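Local atomic coordinates of YECBM32 (Yersinia enterocolitica, PDB entry 2JDA), a protein that binds polygalacturonic acid, the backbone of plant cell-wall pectin, as a periplasmic carbohydrate-binding module that holds a calcium ion. Residues H24-I29 / T36-S41; I59-F64 / S126-I131; V13-Y18 / S44-E49. All coordinates share one frame; numbering follows the deposited sequence.

Contact 1 (H24-I29 / T36-S41); sequences HVPANI and TRWAAS. With CA (calcium ion), chain C.
R37 and H24 meet flat side to flat side, and the arginine is the chain to follow. Its CB packs on the carbonyl oxygen of I128. CG sits between its own backbone N and carbonyl carbon (chi1 65°), a rotation that brings CG to 3.7 Å from ND1 of H24. From CG the chain runs extended to NE, which lies above one face of the imidazole, offset toward the rim. CE1 of H24 lies over the centre of the guanidinium, 3.6 Å from CZ, and the two planes stack 26° apart. NH1 also nears CE1, while NH2 lies 3.5 Å from NE2, at a poor angle for a hydrogen bond; F64 adds a cation-pi contact to the same arginine. A water in the plane of the imidazole bonds ND1 at 2.7 Å and accepts the N-H of R37, tying the ring to the R37 backbone.

The stack lies beside the calcium site, in a domain of the F5/8 type C (discoidin-like) beta-sandwich family. The metal takes N28 O at 2.3 Å, and both O and OG1 of T36; D31, D33, N129 and E130 complete the site.

Beyond the stack, A39 N donates to H24 O at 3.3 Å. W38 packs inward, its CD1 3.9 Å from CG of P26 and its CE3 near CD1 of I29, while its NE1 donates to G17 O.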
loop_
_atom_site.group_PDB
_atom_site.type_symbol
_atom_site.label_atom_id
_atom_site.label_comp_id
_atom_site.label_asym_id
_atom_site.label_seq_id
_atom_site.Cartn_x
_atom_site.Cartn_y
_atom_site.Cartn_z
ATOM N N HIS A 24 6.080 -7.532 -12.614
ATOM C CA HIS A 24 5.189 -7.059 -11.546
ATOM C C HIS A 24 5.758 -5.722 -10.987
ATOM O O HIS A 24 6.274 -5.638 -9.855
ATOM C CB HIS A 24 5.086 -8.089 -10.429
ATOM C CG HIS A 24 4.537 -9.399 -10.877
ATOM N ND1 HIS A 24 3.356 -9.535 -11.592
ATOM C CD2 HIS A 24 5.006 -10.646 -10.681
ATOM C CE1 HIS A 24 3.117 -10.808 -11.835
ATOM N NE2 HIS A 24 4.063 -11.508 -11.224
ATOM N N VAL A 25 5.688 -4.718 -11.832
ATOM C CA VAL A 25 6.359 -3.449 -11.658
ATOM C C VAL A 25 5.619 -2.564 -10.648
ATOM O O VAL A 25 4.426 -2.739 -10.430
ATOM C CB VAL A 25 6.477 -2.683 -13.010
ATOM C CG1 VAL A 25 7.451 -3.412 -13.965
ATOM C CG2 VAL A 25 5.104 -2.455 -13.654
ATOM N N PRO A 26 6.318 -1.598 -10.071
ATOM C CA PRO A 26 5.691 -0.714 -9.092
ATOM C C PRO A 26 4.420 0.011 -9.584
ATOM O O PRO A 26 3.411 0.084 -8.861
ATOM C CB PRO A 26 6.828 0.252 -8.746
ATOM C CG PRO A 26 8.046 -0.568 -8.929
ATOM C CD PRO A 26 7.767 -1.343 -10.187
ATOM N N ALA A 27 4.400 0.468 -10.835
ATOM C CA ALA A 27 3.236 1.179 -11.341
ATOM C C ALA A 27 1.967 0.337 -11.339
ATOM O O ALA A 27 0.853 0.846 -11.378
ATOM C CB ALA A 27 3.526 1.751 -12.684
ATOM N N ASN A 28 2.127 -0.981 -11.349
ATOM C CA ASN A 28 0.988 -1.892 -11.297
ATOM C C ASN A 28 0.181 -1.708 -10.017
ATOM O O ASN A 28 -0.934 -2.203 -9.923
ATOM C CB ASN A 28 1.378 -3.375 -11.407
ATOM C CG ASN A 28 1.772 -3.868 -12.799
ATOM O OD1 ASN A 28 2.253 -5.043 -12.932
ATOM N ND2 ASN A 28 1.581 -3.075 -13.777
ATOM N N ILE A 29 0.757 -1.095 -8.989
ATOM C CA ILE A 29 0.031 -0.967 -7.727
ATOM C C ILE A 29 -1.017 0.116 -7.800
ATOM O O ILE A 29 -1.835 0.201 -6.896
ATOM C CB ILE A 29 1.066 -0.669 -6.569
ATOM C CG1 ILE A 29 0.541 -1.192 -5.256
ATOM C CG2 ILE A 29 1.416 0.803 -6.475
ATOM C CD1 ILE A 29 1.526 -1.039 -4.106
ATOM N N THR A 36 -3.344 -6.690 -12.103
ATOM C CA THR A 36 -1.882 -6.438 -12.158
ATOM C C THR A 36 -1.413 -6.127 -10.733
ATOM O O THR A 36 -2.128 -5.512 -9.941
ATOM C CB THR A 36 -1.563 -5.230 -13.025
ATOM O OG1 THR A 36 -2.118 -4.056 -12.418
ATOM C CG2 THR A 36 -2.154 -5.371 -14.409
ATOM N N ARG A 37 -0.190 -6.525 -10.423
ATOM C CA ARG A 37 0.389 -6.319 -9.096
ATOM C C ARG A 37 1.820 -5.896 -9.154
ATOM O O ARG A 37 2.517 -6.142 -10.112
ATOM C CB ARG A 37 0.261 -7.591 -8.274
ATOM C CG ARG A 37 1.035 -8.797 -8.762
ATOM C CD ARG A 37 0.734 -10.030 -7.957
ATOM N NE ARG A 37 1.375 -11.260 -8.404
ATOM C CZ ARG A 37 0.880 -12.066 -9.309
ATOM N NH1 ARG A 37 -0.213 -11.756 -9.990
ATOM N NH2 ARG A 37 1.542 -13.178 -9.549
ATOM N N TRP A 38 2.215 -5.195 -8.101
ATOM C CA TRP A 38 3.611 -5.045 -7.721
ATOM C C TRP A 38 3.964 -6.194 -6.796
ATOM O O TRP A 38 3.204 -6.518 -5.878
ATOM C CB TRP A 38 3.809 -3.722 -6.956
ATOM C CG TRP A 38 5.152 -3.606 -6.294
ATOM C CD1 TRP A 38 6.364 -3.508 -6.938
ATOM C CD2 TRP A 38 5.441 -3.594 -4.905
ATOM N NE1 TRP A 38 7.392 -3.506 -6.034
ATOM C CE2 TRP A 38 6.848 -3.505 -4.767
ATOM C CE3 TRP A 38 4.657 -3.686 -3.730
ATOM C CZ2 TRP A 38 7.468 -3.503 -3.525
ATOM C CZ3 TRP A 38 5.272 -3.676 -2.519
ATOM C CH2 TRP A 38 6.683 -3.573 -2.424
ATOM N N ALA A 39 5.133 -6.766 -6.999
ATOM C CA ALA A 39 5.658 -7.820 -6.117
ATOM C C ALA A 39 7.167 -7.682 -5.978
ATOM O O ALA A 39 7.863 -7.440 -6.954
ATOM C CB ALA A 39 5.345 -9.186 -6.624
ATOM N N ALA A 40 7.664 -7.874 -4.757
ATOM C CA ALA A 40 9.098 -7.782 -4.455
ATOM C C ALA A 40 9.388 -8.726 -3.311
ATOM O O ALA A 40 8.503 -9.017 -2.531
ATOM C CB ALA A 40 9.463 -6.379 -4.076
ATOM N N SER A 41 10.636 -9.200 -3.183
ATOM C CA SER A 41 10.996 -10.183 -2.159
ATOM C C SER A 41 11.874 -9.558 -1.079
ATOM O O SER A 41 12.662 -8.620 -1.311
ATOM C CB SER A 41 11.666 -11.403 -2.777
ATOM O OG SER A 41 12.710 -11.075 -3.593
HETATM CA CA CA C . -2.971 -3.201 -10.227
HETATM O O HOH W 1 1.231 -8.053 -12.458
#

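Contact 2 (I59-F64 / S126-I131); sequences ILIVPF and SAINEI. With CA (calcium ion), chain C.
V62 and the N129-E130 pair are joined first by backbone hydrogen bonds. V62 N donates to E130 O at 2.9 Å, and V62 O receives two N-H groups in return: N129 N at 2.8 Å, nearly along the C=O axis, and E130 N in a weak bond at 3.4 Å. Two consecutive residues thus face a single one, a classic beta bulge, and the antiparallel register shifts by one between V62 and P63. Past it, F64 N reaches A127 O at 3.1 Å in an almost straight bond (173°). On the other flank I131 CA makes a CA-H...O contact with L60 O.

The bulge falls where strand 125-133 turns a corner at N129 in this beta-sandwich. N129 O and E130 OE1 at this corner both bind the calcium, each 2.4 Å from the metal, together with the ligands of the 28-36 loop. The E130 chain bends at chi2 (68°), which sets CD on the metal's side; OE1 binds there, while OE2 takes the N-H of G32.

Apolar packing divides between the faces. I59 and I131 lie side by side, CG2 to CG1 at 3.8 Å, on the face that also carries I61 and I128, whose CD1 atoms meet more loosely; F73, L71 and L115 of the facing sheet cover this side. On the other face the side chains of V62 and E130 lie side by side, CB to CB 4.1 Å.

Around the F64 ring, OD1 of N129 comes in at the edge near CD1, 3.5 Å away, with the amide plane turned 78° from the ring. CB of A127 touches CB of F64.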
loop_
_atom_site.group_PDB
_atom_site.type_symbol
_atom_site.label_atom_id
_atom_site.label_comp_id
_atom_site.label_asym_id
_atom_site.label_seq_id
_atom_site.Cartn_x
_atom_site.Cartn_y
_atom_site.Cartn_z
ATOM N N ILE A 59 -6.577 4.769 3.297
ATOM C CA ILE A 59 -5.852 4.031 2.270
ATOM C C ILE A 59 -6.624 2.743 2.015
ATOM O O ILE A 59 -6.903 1.984 2.934
ATOM C CB ILE A 59 -4.420 3.739 2.723
ATOM C CG1 ILE A 59 -3.618 5.029 2.896
ATOM C CG2 ILE A 59 -3.761 2.775 1.749
ATOM C CD1 ILE A 59 -2.370 4.925 3.817
ATOM N N LEU A 60 -6.924 2.488 0.752
ATOM C CA LEU A 60 -7.453 1.208 0.289
ATOM C C LEU A 60 -6.257 0.326 -0.096
ATOM O O LEU A 60 -5.440 0.734 -0.905
ATOM C CB LEU A 60 -8.365 1.417 -0.919
ATOM C CG LEU A 60 -8.788 0.111 -1.641
ATOM C CD1 LEU A 60 -9.758 -0.702 -0.838
ATOM C CD2 LEU A 60 -9.382 0.419 -3.010
ATOM N N ILE A 61 -6.172 -0.863 0.465
ATOM C CA ILE A 61 -5.156 -1.848 0.128
ATOM C C ILE A 61 -5.822 -3.142 -0.310
ATOM O O ILE A 61 -6.737 -3.650 0.329
ATOM C CB ILE A 61 -4.112 -2.032 1.265
ATOM C CG1 ILE A 61 -2.976 -2.913 0.761
ATOM C CG2 ILE A 61 -4.735 -2.564 2.557
ATOM C CD1 ILE A 61 -1.800 -2.994 1.710
ATOM N N VAL A 62 -5.362 -3.640 -1.460
ATOM C CA VAL A 62 -5.872 -4.859 -2.083
ATOM C C VAL A 62 -4.673 -5.806 -2.249
ATOM O O VAL A 62 -4.026 -5.821 -3.293
ATOM C CB VAL A 62 -6.573 -4.540 -3.408
ATOM C CG1 VAL A 62 -7.227 -5.827 -3.973
ATOM C CG2 VAL A 62 -7.592 -3.386 -3.257
ATOM N N PRO A 63 -4.344 -6.560 -1.224
ATOM C CA PRO A 63 -3.192 -7.448 -1.304
ATOM C C PRO A 63 -3.489 -8.658 -2.190
ATOM O O PRO A 63 -4.637 -9.084 -2.304
ATOM C CB PRO A 63 -2.919 -7.808 0.158
ATOM C CG PRO A 63 -4.255 -7.725 0.809
ATOM C CD PRO A 63 -4.959 -6.600 0.128
ATOM N N PHE A 64 -2.450 -9.246 -2.746
ATOM C CA PHE A 64 -2.553 -10.444 -3.588
ATOM C C PHE A 64 -2.870 -11.681 -2.777
ATOM O O PHE A 64 -2.290 -11.896 -1.706
ATOM C CB PHE A 64 -1.185 -10.620 -4.269
ATOM C CG PHE A 64 -1.089 -11.781 -5.229
ATOM C CD1 PHE A 64 -1.892 -11.859 -6.355
ATOM C CD2 PHE A 64 -0.132 -12.772 -5.011
ATOM C CE1 PHE A 64 -1.759 -12.939 -7.246
ATOM C CE2 PHE A 64 -0.008 -13.847 -5.904
ATOM C CZ PHE A 64 -0.825 -13.900 -7.000
ATOM N N SER A 126 6.221 -9.816 -1.010
ATOM C CA SER A 126 5.216 -8.799 -0.774
ATOM C C SER A 126 4.543 -8.522 -2.090
ATOM O O SER A 126 5.226 -8.185 -3.056
ATOM C CB SER A 126 5.870 -7.516 -0.245
ATOM O OG SER A 126 6.514 -7.715 1.019
ATOM N N ALA A 127 3.231 -8.682 -2.183
ATOM C CA ALA A 127 2.559 -8.528 -3.457
ATOM C C ALA A 127 1.226 -7.791 -3.233
ATOM O O ALA A 127 0.418 -8.215 -2.411
ATOM C CB ALA A 127 2.344 -9.900 -4.123
ATOM N N ILE A 128 1.020 -6.708 -3.952
ATOM C CA ILE A 128 -0.132 -5.828 -3.786
ATOM C C ILE A 128 -0.757 -5.568 -5.144
ATOM O O ILE A 128 -0.098 -5.071 -6.036
ATOM C CB ILE A 128 0.240 -4.519 -3.049
ATOM C CG1 ILE A 128 0.826 -4.827 -1.668
ATOM C CG2 ILE A 128 -0.965 -3.663 -2.943
ATOM C CD1 ILE A 128 1.476 -3.617 -0.926
ATOM N N ASN A 129 -2.042 -5.902 -5.273
ATOM C CA ASN A 129 -2.740 -5.664 -6.533
ATOM C C ASN A 129 -3.037 -4.194 -6.759
ATOM O O ASN A 129 -2.924 -3.667 -7.887
ATOM C CB ASN A 129 -4.055 -6.441 -6.585
ATOM C CG ASN A 129 -3.895 -7.952 -6.515
ATOM O OD1 ASN A 129 -2.860 -8.516 -6.850
ATOM N ND2 ASN A 129 -4.975 -8.645 -6.042
ATOM N N GLU A 130 -3.464 -3.492 -5.708
ATOM C CA GLU A 130 -3.886 -2.118 -5.855
ATOM C C GLU A 130 -3.845 -1.422 -4.490
ATOM O O GLU A 130 -4.031 -2.008 -3.419
ATOM C CB GLU A 130 -5.317 -2.090 -6.402
ATOM C CG GLU A 130 -5.674 -0.856 -7.145
ATOM C CD GLU A 130 -4.965 -0.628 -8.484
ATOM O OE1 GLU A 130 -4.409 -1.501 -9.229
ATOM O OE2 GLU A 130 -4.904 0.535 -8.735
ATOM N N ILE A 131 -3.482 -0.148 -4.560
ATOM C CA ILE A 131 -3.584 0.770 -3.467
ATOM C C ILE A 131 -4.220 2.039 -3.980
ATOM O O ILE A 131 -3.929 2.524 -5.067
ATOM C CB ILE A 131 -2.202 1.032 -2.880
ATOM C CG1 ILE A 131 -2.266 1.719 -1.532
ATOM C CG2 ILE A 131 -1.376 1.767 -3.806
ATOM C CD1 ILE A 131 -1.136 1.153 -0.619
HETATM CA CA CA C . -2.971 -3.201 -10.227
#

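Contact 3 (V13-Y18 / S44-E49)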
loop_
_atom_site.group_PDB
_atom_site.type_symbol
_atom_site.label_atom_id
_atom_site.label_comp_id
_atom_site.label_asym_id
_atom_site.label_seq_id
_atom_site.Cartn_x
_atom_site.Cartn_y
_atom_site.Cartn_z
ATOM N N VAL A 13 5.161 6.315 -8.795
ATOM C CA VAL A 13 5.386 5.205 -7.884
ATOM C C VAL A 13 6.839 4.797 -8.024
ATOM O O VAL A 13 7.356 4.704 -9.160
ATOM C CB VAL A 13 4.480 3.989 -8.171
ATOM C CG1 VAL A 13 4.761 2.847 -7.183
ATOM C CG2 VAL A 13 3.048 4.378 -8.158
ATOM N N THR A 14 7.498 4.535 -6.900
ATOM C CA THR A 14 8.853 3.994 -6.887
ATOM C C THR A 14 8.855 2.822 -5.924
ATOM O O THR A 14 7.985 2.703 -5.058
ATOM C CB THR A 14 9.909 5.038 -6.513
ATOM O OG1 THR A 14 9.551 5.652 -5.264
ATOM C CG2 THR A 14 9.993 6.127 -7.528
ATOM N N ALA A 15 9.860 1.985 -6.011
ATOM C CA ALA A 15 9.971 0.855 -5.100
ATOM C C ALA A 15 11.422 0.399 -4.905
ATOM O O ALA A 15 12.303 0.684 -5.722
ATOM C CB ALA A 15 9.111 -0.300 -5.579
ATOM N N SER A 16 11.642 -0.364 -3.832
ATOM C CA SER A 16 12.919 -0.955 -3.564
ATOM C C SER A 16 13.348 -1.924 -4.659
ATOM O O SER A 16 14.547 -2.081 -4.882
ATOM C CB SER A 16 12.854 -1.738 -2.258
ATOM O OG SER A 16 11.844 -2.682 -2.250
ATOM N N GLY A 17 12.382 -2.599 -5.258
ATOM C CA GLY A 17 12.607 -3.643 -6.241
ATOM C C GLY A 17 11.298 -4.204 -6.698
ATOM O O GLY A 17 10.259 -3.749 -6.243
ATOM N N TYR A 18 11.360 -5.148 -7.641
ATOM C CA TYR A 18 10.186 -5.728 -8.214
ATOM C C TYR A 18 10.585 -7.002 -8.958
ATOM O O TYR A 18 11.737 -7.182 -9.337
ATOM C CB TYR A 18 9.542 -4.707 -9.210
ATOM C CG TYR A 18 10.385 -4.337 -10.412
ATOM C CD1 TYR A 18 10.113 -4.880 -11.678
ATOM C CD2 TYR A 18 11.434 -3.453 -10.316
ATOM C CE1 TYR A 18 10.855 -4.565 -12.785
ATOM C CE2 TYR A 18 12.206 -3.142 -11.422
ATOM C CZ TYR A 18 11.933 -3.694 -12.646
ATOM O OH TYR A 18 12.714 -3.361 -13.762
ATOM N N SER A 44 10.993 -4.775 1.748
ATOM C CA SER A 44 10.848 -3.980 0.556
ATOM C C SER A 44 10.111 -2.672 0.904
ATOM O O SER A 44 9.660 -2.475 2.059
ATOM C CB SER A 44 10.086 -4.771 -0.469
ATOM O OG SER A 44 10.751 -5.964 -0.812
ATOM N N TRP A 45 9.944 -1.819 -0.073
ATOM C CA TRP A 45 9.107 -0.630 0.107
ATOM C C TRP A 45 8.558 -0.229 -1.232
ATOM O O TRP A 45 9.145 -0.485 -2.271
ATOM C CB TRP A 45 9.846 0.554 0.793
ATOM C CG TRP A 45 11.095 0.987 0.137
ATOM C CD1 TRP A 45 12.348 0.521 0.386
ATOM C CD2 TRP A 45 11.208 1.833 -1.014
ATOM N NE1 TRP A 45 13.243 1.085 -0.502
ATOM C CE2 TRP A 45 12.560 1.889 -1.371
ATOM C CE3 TRP A 45 10.293 2.592 -1.759
ATOM C CZ2 TRP A 45 13.024 2.642 -2.439
ATOM C CZ3 TRP A 45 10.768 3.369 -2.799
ATOM C CH2 TRP A 45 12.121 3.379 -3.141
ATOM N N VAL A 46 7.391 0.416 -1.196
ATOM C CA VAL A 46 6.757 1.033 -2.358
ATOM C C VAL A 46 6.265 2.395 -1.925
ATOM O O VAL A 46 5.692 2.542 -0.825
ATOM C CB VAL A 46 5.660 0.115 -2.928
ATOM C CG1 VAL A 46 4.526 -0.182 -1.938
ATOM C CG2 VAL A 46 5.101 0.723 -4.229
ATOM N N GLN A 47 6.550 3.396 -2.753
ATOM C CA GLN A 47 6.322 4.802 -2.408
ATOM C C GLN A 47 5.447 5.450 -3.448
ATOM O O GLN A 47 5.691 5.348 -4.629
ATOM C CB GLN A 47 7.639 5.533 -2.277
ATOM C CG GLN A 47 7.537 7.021 -1.976
ATOM C CD GLN A 47 8.894 7.654 -1.841
ATOM O OE1 GLN A 47 9.639 7.274 -0.947
ATOM N NE2 GLN A 47 9.244 8.589 -2.750
ATOM N N LEU A 48 4.386 6.072 -2.979
ATOM C CA LEU A 48 3.345 6.718 -3.772
ATOM C C LEU A 48 3.519 8.211 -3.657
ATOM O O LEU A 48 3.510 8.756 -2.523
ATOM C CB LEU A 48 1.968 6.317 -3.277
ATOM C CG LEU A 48 1.746 4.847 -3.072
ATOM C CD1 LEU A 48 0.405 4.611 -2.406
ATOM C CD2 LEU A 48 1.884 4.070 -4.351
ATOM N N GLU A 49 3.718 8.885 -4.778
ATOM C CA GLU A 49 3.778 10.349 -4.809
ATOM C C GLU A 49 2.479 10.859 -5.353
ATOM O O GLU A 49 2.027 10.413 -6.411
ATOM C CB GLU A 49 4.937 10.832 -5.701
ATOM C CG GLU A 49 5.043 12.356 -5.792
ATOM C CD GLU A 49 6.163 12.823 -6.703
ATOM O OE1 GLU A 49 7.158 12.059 -6.887
ATOM O OE2 GLU A 49 6.062 14.006 -7.158
HETATM O O HOH W 2 7.506 7.569 -5.336
HETATM O O HOH W 3 12.658 -5.145 -2.686
#
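S16 lies under the indole of W45, its CB 3.6 Å from the centroid of the five-membered ring and 22° off the normal, a CH-pi contact. The ring continues over the backbone: S16 N sits above its centre, the carbonyl carbon of A15 lies closer to the rim, and T14 OG1 meets the edge at CZ3, 3.6 Å away. W45 can lie back across its neighbour strand because CG is placed between its own N and carbonyl carbon (chi1 55°).

Two bonds hold S16 to W45. S16 N donates to W45 O at 2.9 Å, and S16 OG accepts W45 N at 3.0 Å, the serine hydroxyl standing in for a backbone carbonyl where strand 10-15 ends. A water 2.6 Å from S16 OG donates to S44 OG, which is also hydrogen-bonded to G42 O.

Further along, T14 and Q47 form an antiparallel hydrogen-bonded pair, T14 N to Q47 O at 3.0 Å and Q47 N to T14 O at 2.8 Å. Their side chains run side by side, and a second water links T14 OG1 with Q47 O. On the opposite face V13 CG1 packs 3.7 Å from V46 CG2 and V13 CG2 against L48 CD2, with P26, W38 and I131 beyond.

This is the edge of the five-stranded antiparallel sheet, with strand 10-15 outermost in the chain and strand 112-120 on the far side of 44-50. Its chemistry is two-sided: aliphatic toward the sandwich interior, while outward the indole covers S16 N and so probably shields its bond to W45 O from solvent.

In the fold
From the N terminus, strand 10-15 opens contact 3, which closes only when 44-49 returns alongside it. Contact 1 is nested within that loop, drawing 24-29 and 36-41 together about the calcium. Contact 2 follows in series, closing a much longer excursion from 59-64 to 126-131. Contacts 1 and 2 share the metal and are joined by backbone pairs, I29 O with I131 N and A40 O with S126 N, as strands 38-41 and 125-133 are neighbours in one sheet. Contact 3 belongs to the other sheet; W38 reaches it through G17, and L48 meets I131 across the interior between the sheets.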